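PDB 1VBK: THUMP domain-containing protein from Pyrococcus horikoshii, which is of unknown function but probably binds RNA and ATP, like the related thiamine-biosynthesis and tRNA-modifying protein ThiI. Local coordinates for residues I185-E189 against K219-W224. Numbering follows the deposited sequence.
Sequences ILHDE and KVRSLW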
loop_
_atom_site.group_PDB
_atom_site.type_symbol
_atom_site.label_atom_id
_atom_site.label_comp_id
_atom_site.label_asym_id
_atom_site.label_seq_id
_atom_site.Cartn_x
_atom_site.Cartn_y
_atom_site.Cartn_z
ATOM N N ILE A 185 3.734 -11.718 -10.614
ATOM C CA ILE A 185 4.407 -11.957 -11.882
ATOM C C ILE A 185 3.936 -13.314 -12.382
ATOM O O ILE A 185 4.312 -14.354 -11.838
ATOM C CB ILE A 185 5.944 -11.957 -11.721
ATOM C CG1 ILE A 185 6.404 -10.655 -11.055
ATOM C CG2 ILE A 185 6.607 -12.095 -13.089
ATOM C CD1 ILE A 185 5.991 -9.395 -11.796
ATOM N N LEU A 186 3.112 -13.286 -13.425
ATOM C CA LEU A 186 2.529 -14.493 -14.003
ATOM C C LEU A 186 3.200 -14.922 -15.307
ATOM O O LEU A 186 3.256 -14.153 -16.268
ATOM C CB LEU A 186 1.035 -14.249 -14.240
ATOM C CG LEU A 186 0.141 -15.360 -14.794
ATOM C CD1 LEU A 186 0.089 -16.528 -13.827
ATOM C CD2 LEU A 186 -1.256 -14.802 -15.021
ATOM N N HIS A 187 3.694 -16.159 -15.348
ATOM C CA HIS A 187 4.359 -16.660 -16.548
ATOM C C HIS A 187 4.183 -18.161 -16.772
ATOM O O HIS A 187 4.483 -18.663 -17.847
ATOM C CB HIS A 187 5.852 -16.319 -16.496
ATOM C CG HIS A 187 6.585 -16.995 -15.383
ATOM N ND1 HIS A 187 7.142 -18.249 -15.510
ATOM C CD2 HIS A 187 6.826 -16.604 -14.109
ATOM C CE1 HIS A 187 7.695 -18.601 -14.363
ATOM N NE2 HIS A 187 7.517 -17.622 -13.496
ATOM N N ASP A 188 3.712 -18.875 -15.756
ATOM C CA ASP A 188 3.492 -20.313 -15.878
ATOM C C ASP A 188 2.500 -20.823 -14.831
ATOM O O ASP A 188 1.943 -20.042 -14.060
ATOM C CB ASP A 188 4.826 -21.069 -15.781
ATOM C CG ASP A 188 5.460 -20.983 -14.405
ATOM O OD1 ASP A 188 5.052 -20.123 -13.596
ATOM O OD2 ASP A 188 6.387 -21.779 -14.137
ATOM N N GLU A 189 2.275 -22.133 -14.814
ATOM C CA GLU A 189 1.336 -22.737 -13.876
ATOM C C GLU A 189 1.739 -22.529 -12.420
ATOM O O GLU A 189 0.889 -22.277 -11.570
ATOM C CB GLU A 189 1.193 -24.236 -14.170
ATOM C CG GLU A 189 0.691 -24.536 -15.578
ATOM C CD GLU A 189 0.530 -26.025 -15.846
ATOM O OE1 GLU A 189 1.534 -26.764 -15.740
ATOM O OE2 GLU A 189 -0.600 -26.457 -16.165
ATOM N N LYS A 219 -0.687 -18.268 -23.723
ATOM C CA LYS A 219 -0.689 -19.292 -22.688
ATOM C C LYS A 219 -0.948 -18.647 -21.327
ATOM O O LYS A 219 -1.637 -19.220 -20.478
ATOM C CB LYS A 219 0.659 -20.020 -22.683
ATOM C CG LYS A 219 0.989 -20.773 -21.399
ATOM C CD LYS A 219 -0.020 -21.862 -21.087
ATOM C CE LYS A 219 0.363 -22.593 -19.808
ATOM N NZ LYS A 219 -0.603 -23.672 -19.452
ATOM N N VAL A 220 -0.402 -17.452 -21.123
ATOM C CA VAL A 220 -0.594 -16.750 -19.862
ATOM C C VAL A 220 -2.021 -16.235 -19.725
ATOM O O VAL A 220 -2.607 -16.314 -18.648
ATOM C CB VAL A 220 0.395 -15.578 -19.715
ATOM C CG1 VAL A 220 0.041 -14.736 -18.487
ATOM C CG2 VAL A 220 1.804 -16.121 -19.575
ATOM N N ARG A 221 -2.587 -15.715 -20.810
ATOM C CA ARG A 221 -3.956 -15.217 -20.756
ATOM C C ARG A 221 -4.915 -16.337 -20.354
ATOM O O ARG A 221 -5.893 -16.098 -19.647
ATOM C CB ARG A 221 -4.380 -14.624 -22.104
ATOM C CG ARG A 221 -3.727 -13.285 -22.434
ATOM C CD ARG A 221 -4.321 -12.679 -23.698
ATOM N NE ARG A 221 -3.700 -11.409 -24.076
ATOM C CZ ARG A 221 -3.750 -10.293 -23.350
ATOM N NH1 ARG A 221 -4.394 -10.276 -22.190
ATOM N NH2 ARG A 221 -3.166 -9.187 -23.789
ATOM N N SER A 222 -4.633 -17.559 -20.799
ATOM C CA SER A 222 -5.489 -18.686 -20.456
ATOM C C SER A 222 -5.308 -19.050 -18.982
ATOM O O SER A 222 -6.238 -19.528 -18.332
ATOM C CB SER A 222 -5.192 -19.892 -21.359
ATOM O OG SER A 222 -3.824 -20.254 -21.316
ATOM N N LEU A 223 -4.112 -18.816 -18.451
ATOM C CA LEU A 223 -3.848 -19.095 -17.045
ATOM C C LEU A 223 -4.632 -18.085 -16.217
ATOM O O LEU A 223 -5.254 -18.434 -15.213
ATOM C CB LEU A 223 -2.355 -18.962 -16.734
ATOM C CG LEU A 223 -1.419 -20.029 -17.307
ATOM C CD1 LEU A 223 0.021 -19.689 -16.949
ATOM C CD2 LEU A 223 -1.794 -21.395 -16.751
ATOM N N TRP A 224 -4.607 -16.828 -16.648
ATOM C CA TRP A 224 -5.322 -15.785 -15.931
ATOM C C TRP A 224 -6.835 -16.016 -15.967
ATOM O O TRP A 224 -7.530 -15.729 -14.993
ATOM C CB TRP A 224 -4.996 -14.402 -16.505
ATOM C CG TRP A 224 -5.754 -13.320 -15.800
ATOM C CD1 TRP A 224 -6.620 -12.427 -16.358
ATOM C CD2 TRP A 224 -5.811 -13.106 -14.385
ATOM N NE1 TRP A 224 -7.225 -11.676 -15.377
ATOM C CE2 TRP A 224 -6.745 -12.073 -14.156
ATOM C CE3 TRP A 224 -5.165 -13.691 -13.287
ATOM C CZ2 TRP A 224 -7.055 -11.612 -12.871
ATOM C CZ3 TRP A 224 -5.471 -13.232 -12.009
ATOM C CH2 TRP A 224 -6.410 -12.203 -11.814
#
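Leu186 and Val220 illustrate how a loop leaving a parallel sheet is packed against a helix by branched apolar side chains. With Leu186 CG anti to the backbone N (chi1 -178°), its methyl fork reaches the helix; the two side chains run antiparallel alongside each other, with Leu186 CD2 3.7 Å from Val220 CG1. The same CD2 meets Trp224 CB at 4.0 Å and lies obliquely to the indole, whose NE1 is hydrogen-bonded to Gly236 O. Leu223 extends this buried layer differently, pressing CD1 onto the backbone, 3.5 Å from Asp188 C, while Val220 CG2 rests near His187 CA.

Toward solvent the fit slackens. The Glu189 and Lys219 chains lie roughly perpendicular, and the 4.3 Å between Glu189 OE2 and Lys219 NZ leaves probably just a mild electrostatic attraction. The CB of Asp188 points away from helix 215-228; its side chain caps a backbone N in the first turn of helix 189-200, and OD1 is hydrogen-bonded to Ser191 OG.

The loop follows central strand 181-185, where HUP-class PP-loop ATPases carry their nucleotide-binding loop, so a related role is possible. Ala192 and Ile195 of helix 189-200 flank Leu186, while Tyr209 and Pro207 of strand 204-210 back Val220 and Trp224.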